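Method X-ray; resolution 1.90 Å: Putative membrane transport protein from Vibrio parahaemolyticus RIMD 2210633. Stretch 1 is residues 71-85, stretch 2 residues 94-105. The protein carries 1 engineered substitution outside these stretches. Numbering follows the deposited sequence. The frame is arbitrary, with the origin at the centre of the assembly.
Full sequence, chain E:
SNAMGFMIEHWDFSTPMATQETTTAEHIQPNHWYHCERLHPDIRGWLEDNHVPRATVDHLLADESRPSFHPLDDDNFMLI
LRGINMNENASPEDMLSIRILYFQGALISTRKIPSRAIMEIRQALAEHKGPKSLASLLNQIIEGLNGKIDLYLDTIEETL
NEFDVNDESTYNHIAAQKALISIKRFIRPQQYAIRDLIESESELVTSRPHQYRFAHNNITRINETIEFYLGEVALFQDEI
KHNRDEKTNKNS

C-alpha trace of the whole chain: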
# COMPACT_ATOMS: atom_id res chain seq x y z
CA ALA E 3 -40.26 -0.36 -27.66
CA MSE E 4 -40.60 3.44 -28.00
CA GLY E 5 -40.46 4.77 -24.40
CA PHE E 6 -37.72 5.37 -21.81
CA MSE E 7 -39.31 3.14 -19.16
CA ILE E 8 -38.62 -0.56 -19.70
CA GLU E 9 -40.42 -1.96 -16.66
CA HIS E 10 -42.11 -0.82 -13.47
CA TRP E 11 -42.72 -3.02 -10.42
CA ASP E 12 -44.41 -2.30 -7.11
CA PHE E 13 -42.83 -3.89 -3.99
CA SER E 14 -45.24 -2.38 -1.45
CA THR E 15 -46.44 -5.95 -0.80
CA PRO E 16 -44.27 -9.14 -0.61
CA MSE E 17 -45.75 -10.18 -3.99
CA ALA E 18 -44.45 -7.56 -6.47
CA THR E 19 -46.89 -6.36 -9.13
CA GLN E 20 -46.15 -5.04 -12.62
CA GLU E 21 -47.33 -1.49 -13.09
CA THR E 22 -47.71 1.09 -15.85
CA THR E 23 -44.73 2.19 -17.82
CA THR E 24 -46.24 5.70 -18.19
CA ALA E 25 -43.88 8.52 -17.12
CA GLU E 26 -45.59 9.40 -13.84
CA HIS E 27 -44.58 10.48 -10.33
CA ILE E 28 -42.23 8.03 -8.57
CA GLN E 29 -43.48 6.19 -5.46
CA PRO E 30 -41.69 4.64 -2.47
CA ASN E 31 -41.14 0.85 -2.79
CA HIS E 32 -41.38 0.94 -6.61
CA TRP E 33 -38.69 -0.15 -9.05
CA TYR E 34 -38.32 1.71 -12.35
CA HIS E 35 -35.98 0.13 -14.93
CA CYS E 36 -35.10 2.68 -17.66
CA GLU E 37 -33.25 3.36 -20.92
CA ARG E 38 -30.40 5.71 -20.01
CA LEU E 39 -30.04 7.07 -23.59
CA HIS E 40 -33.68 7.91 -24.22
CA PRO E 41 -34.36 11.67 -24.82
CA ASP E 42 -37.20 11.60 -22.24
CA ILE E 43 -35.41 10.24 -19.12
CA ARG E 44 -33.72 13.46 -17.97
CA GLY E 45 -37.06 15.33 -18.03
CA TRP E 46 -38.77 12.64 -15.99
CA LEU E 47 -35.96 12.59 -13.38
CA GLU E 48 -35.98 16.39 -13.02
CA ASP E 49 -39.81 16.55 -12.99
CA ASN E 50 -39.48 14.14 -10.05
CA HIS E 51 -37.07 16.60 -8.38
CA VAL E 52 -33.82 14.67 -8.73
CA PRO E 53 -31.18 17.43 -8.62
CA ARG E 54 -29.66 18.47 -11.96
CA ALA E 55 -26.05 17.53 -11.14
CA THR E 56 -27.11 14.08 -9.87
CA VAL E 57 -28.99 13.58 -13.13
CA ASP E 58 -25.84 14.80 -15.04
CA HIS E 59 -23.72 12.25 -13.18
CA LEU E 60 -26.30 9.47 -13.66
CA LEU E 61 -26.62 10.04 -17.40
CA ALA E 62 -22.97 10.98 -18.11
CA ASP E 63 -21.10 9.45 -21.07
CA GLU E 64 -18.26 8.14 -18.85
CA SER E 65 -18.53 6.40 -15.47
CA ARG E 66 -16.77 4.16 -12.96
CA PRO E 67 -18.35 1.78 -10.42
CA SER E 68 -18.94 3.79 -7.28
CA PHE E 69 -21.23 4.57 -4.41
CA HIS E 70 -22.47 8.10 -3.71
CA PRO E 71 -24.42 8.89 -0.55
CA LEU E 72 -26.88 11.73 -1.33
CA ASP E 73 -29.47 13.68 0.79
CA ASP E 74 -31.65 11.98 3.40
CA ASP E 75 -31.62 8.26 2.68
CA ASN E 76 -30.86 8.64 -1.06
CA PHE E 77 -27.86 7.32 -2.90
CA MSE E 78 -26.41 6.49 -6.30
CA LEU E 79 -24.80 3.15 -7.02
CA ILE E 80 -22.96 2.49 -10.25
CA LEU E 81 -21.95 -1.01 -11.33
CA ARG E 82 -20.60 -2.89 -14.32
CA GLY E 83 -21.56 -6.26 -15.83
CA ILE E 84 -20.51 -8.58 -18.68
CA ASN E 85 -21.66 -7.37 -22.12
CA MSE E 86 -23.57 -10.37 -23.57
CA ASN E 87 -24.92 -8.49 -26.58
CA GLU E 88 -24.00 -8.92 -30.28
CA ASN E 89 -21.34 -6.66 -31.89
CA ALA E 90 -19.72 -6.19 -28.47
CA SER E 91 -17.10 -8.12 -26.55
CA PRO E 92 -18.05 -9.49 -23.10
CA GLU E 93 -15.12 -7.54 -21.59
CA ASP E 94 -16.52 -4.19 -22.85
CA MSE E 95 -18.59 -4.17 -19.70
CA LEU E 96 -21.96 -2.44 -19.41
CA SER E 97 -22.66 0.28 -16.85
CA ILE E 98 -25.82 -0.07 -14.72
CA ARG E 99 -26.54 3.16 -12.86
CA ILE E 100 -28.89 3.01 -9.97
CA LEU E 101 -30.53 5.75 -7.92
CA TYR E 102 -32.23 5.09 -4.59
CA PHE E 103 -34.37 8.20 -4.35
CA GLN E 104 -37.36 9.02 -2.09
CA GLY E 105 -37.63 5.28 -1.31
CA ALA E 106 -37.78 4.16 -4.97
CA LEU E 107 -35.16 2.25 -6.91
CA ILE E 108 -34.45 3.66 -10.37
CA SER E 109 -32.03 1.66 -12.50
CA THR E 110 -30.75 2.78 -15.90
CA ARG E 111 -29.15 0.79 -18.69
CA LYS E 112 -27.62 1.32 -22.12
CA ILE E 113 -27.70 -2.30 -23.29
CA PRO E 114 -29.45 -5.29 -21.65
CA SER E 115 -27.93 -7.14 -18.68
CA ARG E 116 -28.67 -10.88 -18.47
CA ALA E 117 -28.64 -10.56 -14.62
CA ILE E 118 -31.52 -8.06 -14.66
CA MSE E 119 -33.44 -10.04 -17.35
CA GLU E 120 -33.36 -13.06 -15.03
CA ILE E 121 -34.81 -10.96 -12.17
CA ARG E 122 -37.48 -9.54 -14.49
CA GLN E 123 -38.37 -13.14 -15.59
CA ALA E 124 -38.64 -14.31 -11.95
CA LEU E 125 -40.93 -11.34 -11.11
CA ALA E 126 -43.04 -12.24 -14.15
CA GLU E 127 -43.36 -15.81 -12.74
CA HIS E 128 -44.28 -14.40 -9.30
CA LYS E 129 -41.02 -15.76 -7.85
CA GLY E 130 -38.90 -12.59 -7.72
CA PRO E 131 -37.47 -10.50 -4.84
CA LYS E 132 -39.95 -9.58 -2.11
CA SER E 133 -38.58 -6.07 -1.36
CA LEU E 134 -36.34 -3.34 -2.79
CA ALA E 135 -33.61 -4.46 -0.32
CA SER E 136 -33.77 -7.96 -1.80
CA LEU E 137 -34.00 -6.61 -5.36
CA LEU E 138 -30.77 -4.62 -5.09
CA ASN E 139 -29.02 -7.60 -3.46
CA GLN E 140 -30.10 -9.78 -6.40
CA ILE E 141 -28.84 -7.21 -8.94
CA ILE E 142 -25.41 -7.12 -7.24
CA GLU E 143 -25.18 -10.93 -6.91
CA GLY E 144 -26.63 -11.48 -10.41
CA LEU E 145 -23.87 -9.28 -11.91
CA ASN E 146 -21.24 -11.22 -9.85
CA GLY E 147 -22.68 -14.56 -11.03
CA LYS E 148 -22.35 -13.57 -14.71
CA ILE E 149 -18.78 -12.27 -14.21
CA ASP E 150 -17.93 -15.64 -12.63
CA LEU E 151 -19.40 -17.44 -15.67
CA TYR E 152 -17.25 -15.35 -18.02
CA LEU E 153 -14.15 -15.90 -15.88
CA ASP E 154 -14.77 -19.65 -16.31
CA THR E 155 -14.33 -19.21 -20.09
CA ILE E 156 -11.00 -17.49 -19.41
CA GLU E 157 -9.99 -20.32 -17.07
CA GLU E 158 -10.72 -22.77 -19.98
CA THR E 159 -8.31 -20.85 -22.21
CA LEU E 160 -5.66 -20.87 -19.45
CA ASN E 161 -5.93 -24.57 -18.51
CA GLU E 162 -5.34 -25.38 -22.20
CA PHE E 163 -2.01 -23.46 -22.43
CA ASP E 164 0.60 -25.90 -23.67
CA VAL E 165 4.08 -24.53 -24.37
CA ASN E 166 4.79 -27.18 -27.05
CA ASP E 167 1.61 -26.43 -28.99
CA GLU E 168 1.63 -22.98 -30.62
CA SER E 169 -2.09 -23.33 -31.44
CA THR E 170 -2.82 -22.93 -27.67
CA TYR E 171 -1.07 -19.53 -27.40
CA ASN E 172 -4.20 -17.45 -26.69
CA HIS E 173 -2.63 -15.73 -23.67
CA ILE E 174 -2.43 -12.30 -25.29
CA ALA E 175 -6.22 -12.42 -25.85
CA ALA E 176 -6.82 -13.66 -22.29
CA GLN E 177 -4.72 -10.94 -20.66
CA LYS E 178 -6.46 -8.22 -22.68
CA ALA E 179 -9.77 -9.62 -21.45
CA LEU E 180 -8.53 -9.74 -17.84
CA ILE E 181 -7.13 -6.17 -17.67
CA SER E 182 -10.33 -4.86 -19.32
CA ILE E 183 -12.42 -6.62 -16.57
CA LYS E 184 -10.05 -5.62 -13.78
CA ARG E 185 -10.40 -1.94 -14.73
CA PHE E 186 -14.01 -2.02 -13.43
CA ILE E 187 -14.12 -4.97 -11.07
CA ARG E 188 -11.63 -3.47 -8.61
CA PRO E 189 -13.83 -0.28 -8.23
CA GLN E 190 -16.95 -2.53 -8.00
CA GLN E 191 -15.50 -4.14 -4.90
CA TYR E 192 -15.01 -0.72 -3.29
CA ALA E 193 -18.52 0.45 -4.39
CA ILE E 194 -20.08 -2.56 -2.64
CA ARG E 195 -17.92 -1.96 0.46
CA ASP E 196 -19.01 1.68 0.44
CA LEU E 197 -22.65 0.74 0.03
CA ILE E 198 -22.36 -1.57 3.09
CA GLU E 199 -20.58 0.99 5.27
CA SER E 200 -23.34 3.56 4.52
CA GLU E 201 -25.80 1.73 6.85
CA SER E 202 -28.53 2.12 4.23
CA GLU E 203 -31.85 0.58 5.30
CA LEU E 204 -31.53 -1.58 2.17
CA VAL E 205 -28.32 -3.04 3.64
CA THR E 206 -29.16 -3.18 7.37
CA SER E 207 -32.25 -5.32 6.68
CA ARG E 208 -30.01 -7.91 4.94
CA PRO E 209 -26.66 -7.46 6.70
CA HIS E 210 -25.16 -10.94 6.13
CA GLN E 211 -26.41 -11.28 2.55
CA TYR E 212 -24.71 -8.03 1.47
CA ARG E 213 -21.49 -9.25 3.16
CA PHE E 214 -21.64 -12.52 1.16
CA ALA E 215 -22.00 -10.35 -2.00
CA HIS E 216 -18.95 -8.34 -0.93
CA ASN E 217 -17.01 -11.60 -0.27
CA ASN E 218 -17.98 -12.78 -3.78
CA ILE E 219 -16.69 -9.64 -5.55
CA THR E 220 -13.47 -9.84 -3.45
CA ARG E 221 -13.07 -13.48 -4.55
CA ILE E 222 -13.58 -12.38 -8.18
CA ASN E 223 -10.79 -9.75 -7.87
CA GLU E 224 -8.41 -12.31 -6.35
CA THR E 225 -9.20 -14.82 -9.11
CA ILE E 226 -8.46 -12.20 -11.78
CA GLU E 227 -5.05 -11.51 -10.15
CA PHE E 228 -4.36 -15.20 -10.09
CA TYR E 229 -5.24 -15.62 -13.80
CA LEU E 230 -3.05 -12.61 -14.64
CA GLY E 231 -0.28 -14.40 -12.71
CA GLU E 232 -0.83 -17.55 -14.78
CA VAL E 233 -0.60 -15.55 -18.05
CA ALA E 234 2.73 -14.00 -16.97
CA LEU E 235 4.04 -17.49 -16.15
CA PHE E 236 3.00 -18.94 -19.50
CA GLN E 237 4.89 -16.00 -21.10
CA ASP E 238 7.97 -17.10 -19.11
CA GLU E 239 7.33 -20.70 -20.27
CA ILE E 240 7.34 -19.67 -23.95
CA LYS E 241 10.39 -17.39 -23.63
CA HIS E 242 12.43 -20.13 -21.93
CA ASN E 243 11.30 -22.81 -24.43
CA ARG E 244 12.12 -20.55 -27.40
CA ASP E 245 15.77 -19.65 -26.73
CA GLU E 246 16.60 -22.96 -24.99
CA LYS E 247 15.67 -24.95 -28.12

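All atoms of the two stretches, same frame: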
# COMPACT_ATOMS: atom_id res chain seq x y z
N PRO E 71 -23.32 8.56 -1.45
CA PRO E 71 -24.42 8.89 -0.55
C PRO E 71 -24.95 10.30 -0.85
O PRO E 71 -24.15 11.24 -0.96
CB PRO E 71 -23.78 8.85 0.84
CG PRO E 71 -22.33 9.03 0.61
CD PRO E 71 -22.00 8.58 -0.79
N LEU E 72 -26.26 10.43 -1.00
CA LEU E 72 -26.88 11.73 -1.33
C LEU E 72 -27.66 12.31 -0.12
O LEU E 72 -27.31 12.02 1.03
CB LEU E 72 -27.74 11.60 -2.60
CG LEU E 72 -26.94 11.11 -3.83
CD1 LEU E 72 -27.87 10.75 -4.97
CD2 LEU E 72 -25.88 12.13 -4.29
N ASP E 73 -28.69 13.12 -0.35
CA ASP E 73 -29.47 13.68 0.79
C ASP E 73 -30.34 12.62 1.47
O ASP E 73 -30.72 11.63 0.85
CB ASP E 73 -30.37 14.81 0.33
CG ASP E 73 -29.60 16.06 -0.09
OD1 ASP E 73 -28.46 16.30 0.40
OD2 ASP E 73 -30.16 16.82 -0.91
N ASP E 74 -30.71 12.86 2.73
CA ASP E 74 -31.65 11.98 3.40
C ASP E 74 -31.15 10.54 3.28
O ASP E 74 -29.97 10.24 3.54
CB ASP E 74 -33.05 12.13 2.76
CG ASP E 74 -33.67 13.51 3.01
OD1 ASP E 74 -33.85 13.88 4.19
OD2 ASP E 74 -33.98 14.22 2.02
N ASP E 75 -32.03 9.64 2.85
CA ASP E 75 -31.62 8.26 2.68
C ASP E 75 -31.25 7.88 1.24
O ASP E 75 -31.05 6.70 0.95
CB ASP E 75 -32.70 7.33 3.23
CG ASP E 75 -32.90 7.51 4.73
OD1 ASP E 75 -31.90 7.43 5.48
OD2 ASP E 75 -34.05 7.74 5.15
N ASN E 76 -31.11 8.87 0.36
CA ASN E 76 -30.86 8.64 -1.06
C ASN E 76 -29.41 8.31 -1.34
O ASN E 76 -28.50 8.70 -0.59
CB ASN E 76 -31.28 9.85 -1.93
CG ASN E 76 -32.70 10.32 -1.62
OD1 ASN E 76 -33.57 9.52 -1.31
ND2 ASN E 76 -32.93 11.62 -1.70
N PHE E 77 -29.21 7.57 -2.42
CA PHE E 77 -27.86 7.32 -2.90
C PHE E 77 -27.85 7.00 -4.37
O PHE E 77 -28.90 6.72 -4.98
CB PHE E 77 -27.14 6.22 -2.08
CG PHE E 77 -27.74 4.84 -2.19
CD1 PHE E 77 -27.53 4.05 -3.34
CD2 PHE E 77 -28.43 4.28 -1.12
CE1 PHE E 77 -28.06 2.73 -3.42
CE2 PHE E 77 -28.96 2.97 -1.19
CZ PHE E 77 -28.79 2.20 -2.33
N MSE E 78 -26.65 7.04 -4.95
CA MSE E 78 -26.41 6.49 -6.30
C MSE E 78 -25.43 5.37 -6.19
O MSE E 78 -24.41 5.51 -5.52
CB MSE E 78 -25.84 7.55 -7.24
CG MSE E 78 -25.63 7.06 -8.70
SE MSE E 78 -24.96 8.56 -9.81
CE MSE E 78 -26.39 9.73 -9.61
N LEU E 79 -25.72 4.27 -6.89
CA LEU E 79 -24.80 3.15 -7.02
C LEU E 79 -24.59 2.81 -8.49
O LEU E 79 -25.53 2.54 -9.24
CB LEU E 79 -25.34 1.91 -6.30
CG LEU E 79 -24.45 0.67 -6.29
CD1 LEU E 79 -23.15 0.90 -5.50
CD2 LEU E 79 -25.24 -0.50 -5.72
N ILE E 80 -23.33 2.82 -8.89
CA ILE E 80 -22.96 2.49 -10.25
C ILE E 80 -22.18 1.20 -10.27
O ILE E 80 -21.25 1.05 -9.49
CB ILE E 80 -22.15 3.67 -10.89
CG1 ILE E 80 -23.05 4.92 -10.93
CG2 ILE E 80 -21.61 3.26 -12.29
CD1 ILE E 80 -22.33 6.24 -11.26
N LEU E 81 -22.54 0.30 -11.20
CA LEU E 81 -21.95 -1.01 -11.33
C LEU E 81 -21.71 -1.38 -12.79
O LEU E 81 -22.27 -0.77 -13.69
CB LEU E 81 -22.85 -2.09 -10.70
CG LEU E 81 -23.21 -1.89 -9.22
CD1 LEU E 81 -24.28 -2.88 -8.85
CD2 LEU E 81 -21.97 -2.03 -8.29
N ARG E 82 -20.86 -2.37 -12.99
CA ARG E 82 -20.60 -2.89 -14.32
C ARG E 82 -20.90 -4.39 -14.37
O ARG E 82 -20.78 -5.11 -13.36
CB ARG E 82 -19.15 -2.59 -14.72
CG ARG E 82 -18.86 -1.13 -14.98
CD ARG E 82 -18.66 -0.83 -16.49
NE ARG E 82 -18.37 0.59 -16.72
CZ ARG E 82 -18.03 1.13 -17.89
NH1 ARG E 82 -17.93 0.39 -18.98
NH2 ARG E 82 -17.76 2.43 -17.96
N GLY E 83 -21.30 -4.85 -15.56
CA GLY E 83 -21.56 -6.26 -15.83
C GLY E 83 -21.02 -6.68 -17.18
O GLY E 83 -20.70 -5.84 -18.02
N ILE E 84 -20.93 -7.99 -17.38
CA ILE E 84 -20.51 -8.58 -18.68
C ILE E 84 -21.46 -8.14 -19.81
O ILE E 84 -22.67 -8.08 -19.63
CB ILE E 84 -20.42 -10.12 -18.59
CG1 ILE E 84 -19.43 -10.53 -17.49
CG2 ILE E 84 -19.97 -10.76 -19.93
CD1 ILE E 84 -17.98 -10.02 -17.72
N ASN E 85 -20.89 -7.80 -20.96
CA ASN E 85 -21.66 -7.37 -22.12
C ASN E 85 -21.98 -8.62 -22.94
O ASN E 85 -21.10 -9.12 -23.65
CB ASN E 85 -20.81 -6.39 -22.92
CG ASN E 85 -21.61 -5.64 -23.98
OD1 ASN E 85 -22.66 -6.10 -24.44
ND2 ASN E 85 -21.11 -4.46 -24.36
N ASP E 94 -16.07 -5.59 -22.74
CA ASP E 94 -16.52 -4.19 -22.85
C ASP E 94 -17.78 -3.99 -21.99
O ASP E 94 -18.91 -3.83 -22.47
CB ASP E 94 -16.75 -3.80 -24.29
CG ASP E 94 -15.51 -4.03 -25.15
OD1 ASP E 94 -14.37 -3.93 -24.61
OD2 ASP E 94 -15.69 -4.34 -26.34
N MSE E 95 -17.54 -4.01 -20.69
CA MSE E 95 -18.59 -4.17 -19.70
C MSE E 95 -19.59 -3.02 -19.71
O MSE E 95 -19.22 -1.87 -19.93
CB MSE E 95 -17.97 -4.31 -18.31
CG MSE E 95 -16.93 -5.40 -18.24
SE MSE E 95 -16.37 -5.64 -16.40
CE MSE E 95 -17.98 -6.36 -15.62
N LEU E 96 -20.85 -3.38 -19.48
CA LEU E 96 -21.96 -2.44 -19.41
C LEU E 96 -22.05 -1.75 -18.06
O LEU E 96 -21.84 -2.37 -17.02
CB LEU E 96 -23.29 -3.15 -19.69
CG LEU E 96 -23.61 -4.49 -19.00
CD1 LEU E 96 -24.13 -4.36 -17.56
CD2 LEU E 96 -24.59 -5.31 -19.86
N SER E 97 -22.43 -0.47 -18.09
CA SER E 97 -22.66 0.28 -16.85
C SER E 97 -24.16 0.30 -16.50
O SER E 97 -25.00 0.68 -17.34
CB SER E 97 -22.13 1.70 -16.99
OG SER E 97 -22.35 2.38 -15.77
N ILE E 98 -24.47 -0.11 -15.27
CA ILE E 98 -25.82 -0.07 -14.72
C ILE E 98 -25.79 1.01 -13.62
O ILE E 98 -25.00 0.94 -12.67
CB ILE E 98 -26.24 -1.42 -14.11
CG1 ILE E 98 -26.30 -2.55 -15.15
CG2 ILE E 98 -27.59 -1.28 -13.30
CD1 ILE E 98 -27.19 -2.27 -16.35
N ARG E 99 -26.60 2.05 -13.79
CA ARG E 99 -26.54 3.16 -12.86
C ARG E 99 -27.86 3.27 -12.12
O ARG E 99 -28.94 3.40 -12.70
CB ARG E 99 -26.15 4.43 -13.57
CG ARG E 99 -24.95 4.18 -14.50
CD ARG E 99 -24.47 5.42 -15.01
NE ARG E 99 -23.50 5.20 -16.08
CZ ARG E 99 -23.20 6.11 -16.98
NH1 ARG E 99 -23.84 7.28 -16.98
NH2 ARG E 99 -22.31 5.83 -17.93
N ILE E 100 -27.74 3.20 -10.81
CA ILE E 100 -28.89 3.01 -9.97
C ILE E 100 -29.00 4.17 -8.98
O ILE E 100 -28.02 4.51 -8.30
CB ILE E 100 -28.76 1.68 -9.16
CG1 ILE E 100 -28.67 0.47 -10.09
CG2 ILE E 100 -29.88 1.57 -8.08
CD1 ILE E 100 -28.46 -0.81 -9.32
N LEU E 101 -30.20 4.72 -8.89
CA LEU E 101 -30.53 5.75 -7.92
C LEU E 101 -31.49 5.16 -6.91
O LEU E 101 -32.48 4.56 -7.30
CB LEU E 101 -31.23 6.92 -8.66
CG LEU E 101 -31.21 8.36 -8.17
CD1 LEU E 101 -29.80 8.92 -8.08
CD2 LEU E 101 -32.06 9.24 -9.11
N TYR E 102 -31.20 5.32 -5.62
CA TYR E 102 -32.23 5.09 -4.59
C TYR E 102 -32.66 6.48 -4.12
O TYR E 102 -31.86 7.23 -3.59
CB TYR E 102 -31.70 4.24 -3.44
CG TYR E 102 -32.68 3.95 -2.29
CD1 TYR E 102 -33.90 3.31 -2.53
CD2 TYR E 102 -32.35 4.25 -0.98
CE1 TYR E 102 -34.80 3.03 -1.49
CE2 TYR E 102 -33.25 3.94 0.10
CZ TYR E 102 -34.47 3.33 -0.18
OH TYR E 102 -35.36 3.03 0.82
N PHE E 103 -33.91 6.83 -4.40
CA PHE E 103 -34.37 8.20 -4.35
C PHE E 103 -35.82 8.22 -3.86
O PHE E 103 -36.68 7.52 -4.40
CB PHE E 103 -34.22 8.90 -5.71
CG PHE E 103 -34.60 10.37 -5.71
CD1 PHE E 103 -33.71 11.35 -5.27
CD2 PHE E 103 -35.87 10.77 -6.13
CE1 PHE E 103 -34.06 12.70 -5.25
CE2 PHE E 103 -36.23 12.12 -6.14
CZ PHE E 103 -35.32 13.09 -5.70
N GLN E 104 -36.06 8.99 -2.80
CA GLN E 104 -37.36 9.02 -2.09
C GLN E 104 -37.97 7.63 -1.93
O GLN E 104 -39.18 7.46 -2.09
CB GLN E 104 -38.36 9.94 -2.80
CG GLN E 104 -37.96 11.41 -2.88
CD GLN E 104 -38.83 12.23 -3.85
OE1 GLN E 104 -38.71 13.44 -3.92
NE2 GLN E 104 -39.71 11.56 -4.61
N GLY E 105 -37.14 6.62 -1.64
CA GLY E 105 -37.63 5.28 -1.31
C GLY E 105 -37.93 4.41 -2.53
O GLY E 105 -38.45 3.30 -2.39
O HOH W 1 -34.31 6.94 -0.63

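A pair of antiparallel strands shows how a regular backbone ladder sorts side chains into two layers and leaves polar groups to secure its ends. In this putative membrane transport protein, strands 77-83 and 96-103 run at 153° to one another, and the two stretches together bury 1129 Å².

The apolar centre lies on the face that carries Phe 77, Leu 79, Leu 81, Leu 96, Ile 98, Ile 100 and Tyr 102. Leu 79 sits directly across from Ile 100, with CB of Leu 79 4.5 Å from CB of Ile 100. Further along, Phe 77 adopts the p rotamer, which brings its ring back over its partner: CB of Tyr 102 lies 3.7 Å from the centroid of the Phe 77 ring and only 11° off the ring normal, a CH-pi contact. The two rings themselves meet obliquely, their planes at 43°, with CE2 of Phe 77 3.6 Å from CD2 of Tyr 102. On the other face, CE of Met 78, a selenomethionine, reaches to 3.8 Å from CD1 of Leu 101, which also lies 4.1 Å from CD1 of Leu 72.

The backbone fixes this register. Phe 77 with Tyr 102, Leu 79 with Ile 100, Leu 81 with Ile 98 and Gly 83 with Leu 96 are hydrogen-bonded pairs, each joined by two N-H to O bonds; the shortest runs from N of Leu 79 to O of Ile 100, 2.7 Å. Between them fall the non-hydrogen-bonded pairs, where CA groups approach carbonyls instead, as CA of Arg 82 does at 3.0 Å from O of Leu 96. Gly 83 leaves room for its neighbour: a CB modelled there in ideal geometry would lie 3.0 Å from CD1 of Leu 96, a tight approach.

Towards the edges, polar side chains take over by binding backbone groups. NH1 of Arg 82 donates to O of Met 95 at 2.8 Å, near the guanidinium plane, while CB of Ser 97 lies over one face of that group. Beyond it, ND2 of Asn 85 donates to O of Asp 94 at 3.0 Å. Within the second strand, NE of Arg 99 donates to OG of Ser 97 at 3.1 Å. At the opposite end, a type II' turn from Asp 73 to Asn 76 leads into the first strand. There OD1 of Asn 76 accepts from N of Gln 104 at 2.9 Å and from a water 2.8 Å away, which in turn accepts from N of Gly 105 at 3.0 Å, extending the connection just past the last strand pair.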